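PDB 1X9F: hemoglobin chain d1 from Lumbricus terrestris, which binds heme and probably carries oxygen, as a globin subunit of the many-chained hemoglobin of the earthworm. Local coordinates for residues 106-111 and 127-132; 30-35 and 40-45; 75-78 and 82-85. One frame throughout, in Å; residues are numbered along the deposited sequence.

Contact 1 (106-111 and 127-132); sequences IFLKHL and AWHDCV. With HEM (protoporphyrin IX containing Fe), chain T.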
loop_
_atom_site.group_PDB
_atom_site.type_symbol
_atom_site.label_atom_id
_atom_site.label_comp_id
_atom_site.label_asym_id
_atom_site.label_seq_id
_atom_site.Cartn_x
_atom_site.Cartn_y
_atom_site.Cartn_z
ATOM N N ILE D 106 -29.181 -5.846 -0.006
ATOM C CA ILE D 106 -28.162 -4.931 -0.515
ATOM C C ILE D 106 -27.027 -4.832 0.499
ATOM O O ILE D 106 -25.850 -4.797 0.123
ATOM C CB ILE D 106 -28.762 -3.535 -0.816
ATOM C CG1 ILE D 106 -29.759 -3.613 -1.979
ATOM C CG2 ILE D 106 -27.650 -2.512 -1.132
ATOM C CD1 ILE D 106 -30.930 -2.644 -1.862
ATOM N N PHE D 107 -27.383 -4.799 1.779
ATOM C CA PHE D 107 -26.381 -4.760 2.827
ATOM C C PHE D 107 -25.421 -5.942 2.707
ATOM O O PHE D 107 -24.200 -5.756 2.675
ATOM C CB PHE D 107 -27.038 -4.763 4.202
ATOM C CG PHE D 107 -26.056 -4.779 5.334
ATOM C CD1 PHE D 107 -25.697 -3.598 5.972
ATOM C CD2 PHE D 107 -25.493 -5.976 5.770
ATOM C CE1 PHE D 107 -24.790 -3.605 7.027
ATOM C CE2 PHE D 107 -24.579 -5.993 6.818
ATOM C CZ PHE D 107 -24.232 -4.806 7.451
ATOM N N LEU D 108 -25.987 -7.144 2.650
ATOM C CA LEU D 108 -25.214 -8.362 2.517
ATOM C C LEU D 108 -24.337 -8.325 1.275
ATOM O O LEU D 108 -23.168 -8.707 1.336
ATOM C CB LEU D 108 -26.148 -9.572 2.465
ATOM C CG LEU D 108 -25.514 -10.962 2.316
ATOM C CD1 LEU D 108 -24.513 -11.254 3.428
ATOM C CD2 LEU D 108 -26.603 -12.023 2.281
ATOM N N LYS D 109 -24.900 -7.863 0.156
ATOM C CA LYS D 109 -24.154 -7.766 -1.104
ATOM C C LYS D 109 -22.879 -6.951 -0.916
ATOM O O LYS D 109 -21.804 -7.340 -1.379
ATOM C CB LYS D 109 -25.009 -7.141 -2.221
ATOM C CG LYS D 109 -24.407 -7.286 -3.628
ATOM C CD LYS D 109 -24.286 -5.941 -4.359
ATOM C CE LYS D 109 -25.624 -5.426 -4.885
ATOM N NZ LYS D 109 -25.484 -4.104 -5.567
ATOM N N HIS D 110 -23.008 -5.826 -0.224
ATOM C CA HIS D 110 -21.880 -4.940 -0.033
ATOM C C HIS D 110 -20.961 -5.363 1.097
ATOM O O HIS D 110 -19.751 -5.162 1.004
ATOM C CB HIS D 110 -22.353 -3.516 0.165
ATOM C CG HIS D 110 -22.783 -2.855 -1.103
ATOM N ND1 HIS D 110 -24.102 -2.792 -1.500
ATOM C CD2 HIS D 110 -22.068 -2.223 -2.064
ATOM C CE1 HIS D 110 -24.181 -2.147 -2.650
ATOM N NE2 HIS D 110 -22.961 -1.791 -3.013
ATOM N N LEU D 111 -21.521 -5.939 2.159
ATOM C CA LEU D 111 -20.692 -6.532 3.196
ATOM C C LEU D 111 -19.740 -7.552 2.572
ATOM O O LEU D 111 -18.533 -7.495 2.804
ATOM C CB LEU D 111 -21.546 -7.183 4.283
ATOM C CG LEU D 111 -20.761 -7.861 5.409
ATOM C CD1 LEU D 111 -19.922 -6.856 6.214
ATOM C CD2 LEU D 111 -21.702 -8.644 6.317
ATOM N N ALA D 127 -19.158 -19.875 2.802
ATOM C CA ALA D 127 -19.410 -19.888 4.240
ATOM C C ALA D 127 -20.089 -18.600 4.678
ATOM O O ALA D 127 -21.108 -18.644 5.362
ATOM C CB ALA D 127 -18.120 -20.110 5.016
ATOM N N TRP D 128 -19.537 -17.459 4.271
ATOM C CA TRP D 128 -20.130 -16.167 4.610
ATOM C C TRP D 128 -21.558 -16.076 4.165
ATOM O O TRP D 128 -22.445 -15.777 4.970
ATOM C CB TRP D 128 -19.341 -15.014 4.014
ATOM C CG TRP D 128 -18.237 -14.685 4.875
ATOM C CD1 TRP D 128 -16.999 -15.235 4.838
ATOM C CD2 TRP D 128 -18.247 -13.778 5.981
ATOM N NE1 TRP D 128 -16.216 -14.703 5.832
ATOM C CE2 TRP D 128 -16.961 -13.807 6.553
ATOM C CE3 TRP D 128 -19.209 -12.924 6.541
ATOM C CZ2 TRP D 128 -16.605 -13.018 7.652
ATOM C CZ3 TRP D 128 -18.856 -12.142 7.643
ATOM C CH2 TRP D 128 -17.564 -12.196 8.183
ATOM N N HIS D 129 -21.779 -16.355 2.888
ATOM C CA HIS D 129 -23.097 -16.237 2.312
ATOM C C HIS D 129 -24.138 -17.066 3.038
ATOM O O HIS D 129 -25.216 -16.571 3.348
ATOM C CB HIS D 129 -23.078 -16.618 0.848
ATOM C CG HIS D 129 -24.250 -16.091 0.098
ATOM N ND1 HIS D 129 -24.303 -14.797 -0.367
ATOM C CD2 HIS D 129 -25.433 -16.661 -0.224
ATOM C CE1 HIS D 129 -25.463 -14.598 -0.967
ATOM N NE2 HIS D 129 -26.167 -15.714 -0.896
ATOM N N ASP D 130 -23.820 -18.331 3.292
ATOM C CA ASP D 130 -24.710 -19.181 4.060
ATOM C C ASP D 130 -24.966 -18.527 5.406
ATOM O O ASP D 130 -26.112 -18.231 5.761
ATOM C CB ASP D 130 -24.086 -20.562 4.274
ATOM C CG ASP D 130 -24.031 -21.385 3.004
ATOM O OD1 ASP D 130 -23.416 -22.472 3.028
ATOM O OD2 ASP D 130 -24.574 -21.036 1.933
ATOM N N CYS D 131 -23.865 -18.281 6.124
ATOM C CA CYS D 131 -23.883 -17.853 7.518
ATOM C C CYS D 131 -24.576 -16.524 7.819
ATOM O O CYS D 131 -25.434 -16.459 8.703
ATOM C CB CYS D 131 -22.449 -17.797 8.027
ATOM S SG CYS D 131 -22.200 -18.778 9.505
ATOM N N VAL D 132 -24.194 -15.469 7.107
ATOM C CA VAL D 132 -24.757 -14.144 7.363
ATOM C C VAL D 132 -26.200 -14.067 6.860
ATOM O O VAL D 132 -27.025 -13.349 7.429
ATOM C CB VAL D 132 -23.878 -13.016 6.755
ATOM C CG1 VAL D 132 -24.526 -11.647 6.938
ATOM C CG2 VAL D 132 -22.499 -13.015 7.391
HETATM C CHA HEM T . -30.011 0.729 13.907
HETATM C CHB HEM T . -27.776 -3.570 13.438
HETATM C CHC HEM T . -28.779 -3.625 8.647
HETATM C CHD HEM T . -31.349 0.528 9.231
HETATM C C1A HEM T . -29.200 -0.453 14.179
HETATM C C2A HEM T . -28.692 -0.637 15.451
HETATM C C3A HEM T . -27.995 -1.919 15.383
HETATM C C4A HEM T . -28.247 -2.298 13.977
HETATM C CMA HEM T . -27.235 -2.643 16.468
HETATM C CAA HEM T . -28.791 0.314 16.610
HETATM C CBA HEM T . -29.834 -0.061 17.640
HETATM C CGA HEM T . -29.649 0.964 18.739
HETATM O O1A HEM T . -28.625 0.923 19.460
HETATM O O2A HEM T . -30.536 1.832 18.876
HETATM C C1B HEM T . -27.878 -3.984 12.041
HETATM C C2B HEM T . -27.261 -5.141 11.600
HETATM C C3B HEM T . -27.557 -5.088 10.277
HETATM C C4B HEM T . -28.314 -3.986 9.987
HETATM C CMB HEM T . -26.467 -6.187 12.360
HETATM C CAB HEM T . -27.169 -6.063 9.472
HETATM C CBB HEM T . -26.886 -7.195 8.782
HETATM C C1C HEM T . -29.574 -2.419 8.369
HETATM C C2C HEM T . -29.981 -2.126 7.081
HETATM C C3C HEM T . -30.702 -0.979 7.249
HETATM C C4C HEM T . -30.655 -0.618 8.595
HETATM C CMC HEM T . -29.738 -2.890 5.796
HETATM C CAC HEM T . -31.296 -0.307 6.055
HETATM C CBC HEM T . -32.288 0.692 6.169
HETATM C C1D HEM T . -31.253 0.964 10.642
HETATM C C2D HEM T . -31.833 2.148 11.110
HETATM C C3D HEM T . -31.465 2.238 12.434
HETATM C C4D HEM T . -30.667 1.019 12.635
HETATM C CMD HEM T . -32.681 3.122 10.332
HETATM C CAD HEM T . -31.817 3.280 13.467
HETATM C CBD HEM T . -30.845 4.454 13.443
HETATM C CGD HEM T . -31.297 5.374 14.554
HETATM O O1D HEM T . -31.178 4.989 15.738
HETATM O O2D HEM T . -31.783 6.479 14.240
HETATM N NA HEM T . -28.999 -1.427 13.262
HETATM N NB HEM T . -28.519 -3.241 11.096
HETATM N NC HEM T . -29.987 -1.541 9.327
HETATM N ND HEM T . -30.522 0.261 11.534
HETATM FE FE HEM T . -29.537 -1.498 11.304
#
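V132 meets two leucines of the opposing helix, and this small apolar cluster carries most of the contact between 106-111 and 127-132. Its CG1 branch lies 3.5 Å from L108 CD1, the two side chains lying side by side and pointing opposite ways, and the same methyl reaches L111 CD2 at 4.2 Å. With CG1 of V132 trans to the backbone nitrogen (chi1 176°), that branch is the one that faces the leucines. L108 touches on two fronts, since its other methyl, CD2, comes within 4.3 Å of H129 CE1 at the more accessible margin of the interface.

These residues belong to helices 101-119 and 125-139, the G and H helices of the globin fold. The two segments run nearly antiparallel, at 151°, with axes 11.2 Å apart; at this separation they meet through the leucine and valine side chains.

Between these two segments there is no polar link. Within 106-111, I106 O accepts from both H110 N and H110 ND1, which come from opposite faces of its carbonyl plane. ND1, 3.1 Å from I106 O, stands above that plane, 40° out of it, and the acceptor lies close to the plane of the imidazole, so the bond limits the rotation of the ring. On the other segment, W128 NE1 is hydrogen-bonded to Q13 of helix 4-18. A covalent tie is separate from these: C131 forms a disulfide with C2.

Contact with the heme belongs to F107. Its ring turns one face to a vinyl group, with HEM CAB 3.7 Å above the ring plane and off-centre, nearer the ring's margin, while F107 CB touches the heme methyl CMC at 3.7 Å.

Contact 2 (30-35 and 40-45); sequences ELWRDI and PEIKAP. With CMO (carbon monoxide), chain U; HEM (protoporphyrin IX containing Fe), chain T.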
loop_
_atom_site.group_PDB
_atom_site.type_symbol
_atom_site.label_atom_id
_atom_site.label_comp_id
_atom_site.label_asym_id
_atom_site.label_seq_id
_atom_site.Cartn_x
_atom_site.Cartn_y
_atom_site.Cartn_z
ATOM N N GLU D 30 -16.544 2.702 4.731
ATOM C CA GLU D 30 -16.398 2.175 3.382
ATOM C C GLU D 30 -17.626 1.366 2.998
ATOM O O GLU D 30 -18.134 1.483 1.879
ATOM C CB GLU D 30 -15.150 1.308 3.275
ATOM C CG GLU D 30 -14.822 0.893 1.848
ATOM C CD GLU D 30 -13.582 0.028 1.762
ATOM O OE1 GLU D 30 -12.718 0.112 2.665
ATOM O OE2 GLU D 30 -13.461 -0.740 0.783
ATOM N N LEU D 31 -18.092 0.552 3.943
ATOM C CA LEU D 31 -19.295 -0.241 3.767
ATOM C C LEU D 31 -20.507 0.630 3.466
ATOM O O LEU D 31 -21.140 0.437 2.429
ATOM C CB LEU D 31 -19.551 -1.139 4.988
ATOM C CG LEU D 31 -20.879 -1.908 5.090
ATOM C CD1 LEU D 31 -21.061 -2.862 3.921
ATOM C CD2 LEU D 31 -20.957 -2.668 6.406
ATOM N N TRP D 32 -20.828 1.582 4.346
ATOM C CA TRP D 32 -22.021 2.417 4.143
ATOM C C TRP D 32 -21.946 3.329 2.945
ATOM O O TRP D 32 -22.969 3.628 2.332
ATOM C CB TRP D 32 -22.385 3.211 5.395
ATOM C CG TRP D 32 -22.958 2.309 6.372
ATOM C CD1 TRP D 32 -22.350 1.836 7.486
ATOM C CD2 TRP D 32 -24.234 1.678 6.303
ATOM N NE1 TRP D 32 -23.181 0.957 8.140
ATOM C CE2 TRP D 32 -24.346 0.845 7.430
ATOM C CE3 TRP D 32 -25.310 1.741 5.403
ATOM C CZ2 TRP D 32 -25.479 0.086 7.684
ATOM C CZ3 TRP D 32 -26.441 0.983 5.657
ATOM C CH2 TRP D 32 -26.518 0.171 6.791
ATOM N N ARG D 33 -20.742 3.773 2.606
ATOM C CA ARG D 33 -20.596 4.619 1.441
ATOM C C ARG D 33 -20.949 3.852 0.177
ATOM O O ARG D 33 -21.657 4.372 -0.686
ATOM C CB ARG D 33 -19.195 5.185 1.327
ATOM C CG ARG D 33 -19.149 6.293 0.308
ATOM C CD ARG D 33 -17.806 6.902 0.133
ATOM N NE ARG D 33 -16.848 5.937 -0.389
ATOM C CZ ARG D 33 -15.590 6.231 -0.681
ATOM N NH1 ARG D 33 -15.130 7.465 -0.505
ATOM N NH2 ARG D 33 -14.784 5.290 -1.155
ATOM N N ASP D 34 -20.458 2.615 0.084
ATOM C CA ASP D 34 -20.779 1.716 -1.022
ATOM C C ASP D 34 -22.281 1.500 -1.137
ATOM O O ASP D 34 -22.858 1.671 -2.212
ATOM C CB ASP D 34 -20.083 0.366 -0.834
ATOM C CG ASP D 34 -18.630 0.370 -1.292
ATOM O OD1 ASP D 34 -18.070 1.454 -1.579
ATOM O OD2 ASP D 34 -17.961 -0.682 -1.389
ATOM N N ILE D 35 -22.899 1.124 -0.017
ATOM C CA ILE D 35 -24.333 0.872 0.064
ATOM C C ILE D 35 -25.139 2.087 -0.392
ATOM O O ILE D 35 -25.933 1.994 -1.335
ATOM C CB ILE D 35 -24.716 0.451 1.505
ATOM C CG1 ILE D 35 -24.198 -0.960 1.801
ATOM C CG2 ILE D 35 -26.225 0.527 1.720
ATOM C CD1 ILE D 35 -24.423 -1.434 3.232
ATOM N N PRO D 40 -29.230 5.345 -2.839
ATOM C CA PRO D 40 -29.434 6.577 -2.080
ATOM C C PRO D 40 -30.752 6.679 -1.301
ATOM O O PRO D 40 -30.861 7.554 -0.438
ATOM C CB PRO D 40 -29.356 7.672 -3.154
ATOM C CG PRO D 40 -29.646 6.981 -4.430
ATOM C CD PRO D 40 -29.065 5.614 -4.285
ATOM N N GLU D 41 -31.735 5.819 -1.581
ATOM C CA GLU D 41 -32.981 5.832 -0.791
ATOM C C GLU D 41 -32.669 5.500 0.656
ATOM O O GLU D 41 -33.345 5.974 1.569
ATOM C CB GLU D 41 -34.039 4.831 -1.284
ATOM C CG GLU D 41 -33.985 4.460 -2.748
ATOM C CD GLU D 41 -32.941 3.404 -3.030
ATOM O OE1 GLU D 41 -33.152 2.227 -2.659
ATOM O OE2 GLU D 41 -31.913 3.762 -3.634
ATOM N N ILE D 42 -31.646 4.669 0.853
ATOM C CA ILE D 42 -31.260 4.201 2.184
ATOM C C ILE D 42 -30.862 5.324 3.163
ATOM O O ILE D 42 -30.793 5.083 4.367
ATOM C CB ILE D 42 -30.168 3.094 2.082
ATOM C CG1 ILE D 42 -30.755 1.845 1.412
ATOM C CG2 ILE D 42 -29.628 2.718 3.459
ATOM C CD1 ILE D 42 -29.737 0.789 1.022
ATOM N N LYS D 43 -30.618 6.540 2.667
ATOM C CA LYS D 43 -30.319 7.672 3.555
ATOM C C LYS D 43 -31.538 8.093 4.356
ATOM O O LYS D 43 -31.410 8.596 5.474
ATOM C CB LYS D 43 -29.827 8.885 2.765
ATOM C CG LYS D 43 -28.434 8.732 2.193
ATOM C CD LYS D 43 -27.918 10.069 1.686
ATOM C CE LYS D 43 -28.458 10.397 0.296
ATOM N NZ LYS D 43 -28.170 11.836 -0.073
ATOM N N ALA D 44 -32.714 7.897 3.763
ATOM C CA ALA D 44 -33.962 8.386 4.343
ATOM C C ALA D 44 -34.181 7.878 5.772
ATOM O O ALA D 44 -34.408 8.693 6.679
ATOM C CB ALA D 44 -35.155 8.051 3.439
ATOM N N PRO D 45 -34.103 6.564 5.993
ATOM C CA PRO D 45 -34.250 6.034 7.340
ATOM C C PRO D 45 -33.098 6.406 8.280
ATOM O O PRO D 45 -33.245 6.261 9.492
ATOM C CB PRO D 45 -34.301 4.520 7.117
ATOM C CG PRO D 45 -33.573 4.306 5.860
ATOM C CD PRO D 45 -33.895 5.488 5.005
HETATM C C CMO U . -27.673 -0.429 10.549
HETATM O O CMO U . -27.597 0.605 9.708
HETATM C CHA HEM T . -30.011 0.729 13.907
HETATM C CHB HEM T . -27.776 -3.570 13.438
HETATM C CHC HEM T . -28.779 -3.625 8.647
HETATM C CHD HEM T . -31.349 0.528 9.231
HETATM C C1A HEM T . -29.200 -0.453 14.179
HETATM C C2A HEM T . -28.692 -0.637 15.451
HETATM C C3A HEM T . -27.995 -1.919 15.383
HETATM C C4A HEM T . -28.247 -2.298 13.977
HETATM C CMA HEM T . -27.235 -2.643 16.468
HETATM C CAA HEM T . -28.791 0.314 16.610
HETATM C CBA HEM T . -29.834 -0.061 17.640
HETATM C CGA HEM T . -29.649 0.964 18.739
HETATM O O1A HEM T . -28.625 0.923 19.460
HETATM O O2A HEM T . -30.536 1.832 18.876
HETATM C C1B HEM T . -27.878 -3.984 12.041
HETATM C C2B HEM T . -27.261 -5.141 11.600
HETATM C C3B HEM T . -27.557 -5.088 10.277
HETATM C C4B HEM T . -28.314 -3.986 9.987
HETATM C CMB HEM T . -26.467 -6.187 12.360
HETATM C CAB HEM T . -27.169 -6.063 9.472
HETATM C CBB HEM T . -26.886 -7.195 8.782
HETATM C C1C HEM T . -29.574 -2.419 8.369
HETATM C C2C HEM T . -29.981 -2.126 7.081
HETATM C C3C HEM T . -30.702 -0.979 7.249
HETATM C C4C HEM T . -30.655 -0.618 8.595
HETATM C CMC HEM T . -29.738 -2.890 5.796
HETATM C CAC HEM T . -31.296 -0.307 6.055
HETATM C CBC HEM T . -32.288 0.692 6.169
HETATM C C1D HEM T . -31.253 0.964 10.642
HETATM C C2D HEM T . -31.833 2.148 11.110
HETATM C C3D HEM T . -31.465 2.238 12.434
HETATM C C4D HEM T . -30.667 1.019 12.635
HETATM C CMD HEM T . -32.681 3.122 10.332
HETATM C CAD HEM T . -31.817 3.280 13.467
HETATM C CBD HEM T . -30.845 4.454 13.443
HETATM C CGD HEM T . -31.297 5.374 14.554
HETATM O O1D HEM T . -31.178 4.989 15.738
HETATM O O2D HEM T . -31.783 6.479 14.240
HETATM N NA HEM T . -28.999 -1.427 13.262
HETATM N NB HEM T . -28.519 -3.241 11.096
HETATM N NC HEM T . -29.987 -1.541 9.327
HETATM N ND HEM T . -30.522 0.261 11.534
HETATM FE FE HEM T . -29.537 -1.498 11.304
#
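I35 and I42 cross at about a right angle, CG2 of the first meeting CD1 of the second at 3.6 Å. The two residues use different ends: I35 offers the short branch near its backbone, whereas I42 extends its long one, CG1 lying trans to the carbonyl carbon (chi1 -66°) and CD1 continuing the chain outward. The short branch of I42 is not idle, for its CG2 approaches W32 CZ3 at 4.2 Å, obliquely to the indole. I42 thus spans two residues of helix 21-38 from the 3-10 segment that includes 40-43, the part of the globin fold where the B helix gives way to the C region.

W32 carries the contact to the ligand. Its CG stands opposite the carbonyl carbon (chi1 -74°), which sends the indole toward the heme. One face of the indole is covered by I35 CD1, which lies 3.9 Å above the plane and off its centre, so the isoleucine packs both within its own helix and across the contact. The heme ring atom C2C sits at the edge of the indole, near its plane. The bound carbon monoxide approaches the ring obliquely, its oxygen 3.0 Å from W32 CZ2. F46 and F59 meet W32 in edge-to-face arrangements. P45, farther along, brings its CG to 3.8 Å from the heme atom CBC.

W32 alone of the two segments meets carbon monoxide, through the ring carbons CZ2 and CH2, while I35 and I42 pack on the indole and so bear on where it stands; the hydrogen bond to the ligand comes from outside the contact, from H62 NE2.

Contact 3 (75-78 and 82-85); sequences SMLD and MLAA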
loop_
_atom_site.group_PDB
_atom_site.type_symbol
_atom_site.label_atom_id
_atom_site.label_comp_id
_atom_site.label_asym_id
_atom_site.label_seq_id
_atom_site.Cartn_x
_atom_site.Cartn_y
_atom_site.Cartn_z
ATOM N N SER D 75 -20.693 -13.973 16.456
ATOM C CA SER D 75 -20.161 -14.719 17.591
ATOM C C SER D 75 -21.200 -15.652 18.239
ATOM O O SER D 75 -20.852 -16.460 19.102
ATOM C CB SER D 75 -19.519 -13.780 18.618
ATOM O OG SER D 75 -20.502 -13.066 19.353
ATOM N N MET D 76 -22.459 -15.541 17.806
ATOM C CA MET D 76 -23.546 -16.410 18.279
ATOM C C MET D 76 -23.937 -17.483 17.266
ATOM O O MET D 76 -24.877 -18.247 17.503
ATOM C CB MET D 76 -24.787 -15.585 18.634
ATOM C CG MET D 76 -24.670 -14.818 19.931
ATOM S SD MET D 76 -26.157 -13.874 20.273
ATOM C CE MET D 76 -25.698 -13.114 21.826
ATOM N N LEU D 77 -23.224 -17.547 16.143
ATOM C CA LEU D 77 -23.527 -18.528 15.095
ATOM C C LEU D 77 -23.626 -19.977 15.603
ATOM O O LEU D 77 -24.342 -20.790 15.020
ATOM C CB LEU D 77 -22.513 -18.426 13.946
ATOM C CG LEU D 77 -22.835 -17.715 12.615
ATOM C CD1 LEU D 77 -24.129 -16.900 12.623
ATOM C CD2 LEU D 77 -21.645 -16.858 12.175
ATOM N N ASP D 78 -22.925 -20.284 16.695
ATOM C CA ASP D 78 -22.903 -21.639 17.265
ATOM C C ASP D 78 -23.808 -21.847 18.495
ATOM O O ASP D 78 -23.805 -22.931 19.094
ATOM C CB ASP D 78 -21.472 -21.967 17.664
ATOM C CG ASP D 78 -20.923 -20.984 18.682
ATOM O OD1 ASP D 78 -20.361 -21.441 19.698
ATOM O OD2 ASP D 78 -21.024 -19.740 18.562
ATOM N N MET D 82 -29.216 -18.295 21.955
ATOM C CA MET D 82 -28.784 -16.908 22.012
ATOM C C MET D 82 -28.992 -16.215 20.680
ATOM O O MET D 82 -29.399 -15.053 20.643
ATOM C CB MET D 82 -27.316 -16.815 22.417
ATOM C CG MET D 82 -27.033 -17.322 23.814
ATOM S SD MET D 82 -25.269 -17.415 24.131
ATOM C CE MET D 82 -24.883 -15.690 24.359
ATOM N N LEU D 83 -28.719 -16.923 19.587
ATOM C CA LEU D 83 -28.876 -16.323 18.273
ATOM C C LEU D 83 -30.327 -15.933 18.017
ATOM O O LEU D 83 -30.590 -14.825 17.548
ATOM C CB LEU D 83 -28.350 -17.231 17.159
ATOM C CG LEU D 83 -28.377 -16.599 15.757
ATOM C CD1 LEU D 83 -27.445 -15.391 15.657
ATOM C CD2 LEU D 83 -28.031 -17.625 14.688
ATOM N N ALA D 84 -31.258 -16.834 18.336
ATOM C CA ALA D 84 -32.691 -16.566 18.169
ATOM C C ALA D 84 -33.112 -15.302 18.928
ATOM O O ALA D 84 -33.753 -14.406 18.360
ATOM C CB ALA D 84 -33.527 -17.772 18.597
ATOM N N ALA D 85 -32.718 -15.218 20.195
ATOM C CA ALA D 85 -33.023 -14.046 21.016
ATOM C C ALA D 85 -32.422 -12.753 20.466
ATOM O O ALA D 85 -33.107 -11.725 20.415
ATOM C CB ALA D 85 -32.572 -14.274 22.454
#
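M76 reaches toward the start of helix 80-95 and fits against M82 and L83 together. Its chain is fully extended beyond CG, with chi2 and chi3 both at 180°, and this straight rod crosses the M82 side chain at about a right angle. The two terminal methyls meet at 3.7 Å between M76 CE and M82 CE. M82 is bent at its last torsion (chi3 75°), folding its end round so that CB and CE both touch the end of M76. One atom back from the methyl, the sulfur lies against the backbone of M82: M76 SD is 3.5 Å from M82 O, which is packing of sulfur on a carbonyl.

L83 lies against the base of M76 rather than its tip. Its CB rests 3.6 Å from M76 O, and its CD1 branch lies 4.0 Å from M76 CB, so M76 is set across M82 at one end and against L83 at the other. The second branch of the leucine, CD2, is turned to L77 CD1, loosely at 4.5 Å. L77 directs its CB away from the helix, yet its end swings back, and it packs on I135 of helix 125-139 and on V10 of helix 4-18. M76 and M82 also pack against a chain of another protein.

The segments follow one another closely in the sequence, and this largely apolar packing across the turn between helices 57-75 and 80-95 belongs to the EF corner of the globin fold.

In the fold
Contacts 1 and 2 lie 16 Å apart between centres and share a face of the heme pocket: both touch the porphyrin, and they touch each other, F107 CD1 packing on I35 CD1 at 3.7 Å and H110 CB on I35 CG1 at 3.6 Å. Helix 21-38 thus links W32, which meets the ligand, to helix 101-119. Contact 3 stands apart, its centre 27 Å from that of contact 2 and on the opposite side of the chain's centre, with the side chain of L83 about 10 Å from a bound heme. Its centre is 17 Å from that of contact 1, which it meets where L77 CD2 packs on C131 SG at 3.3 Å.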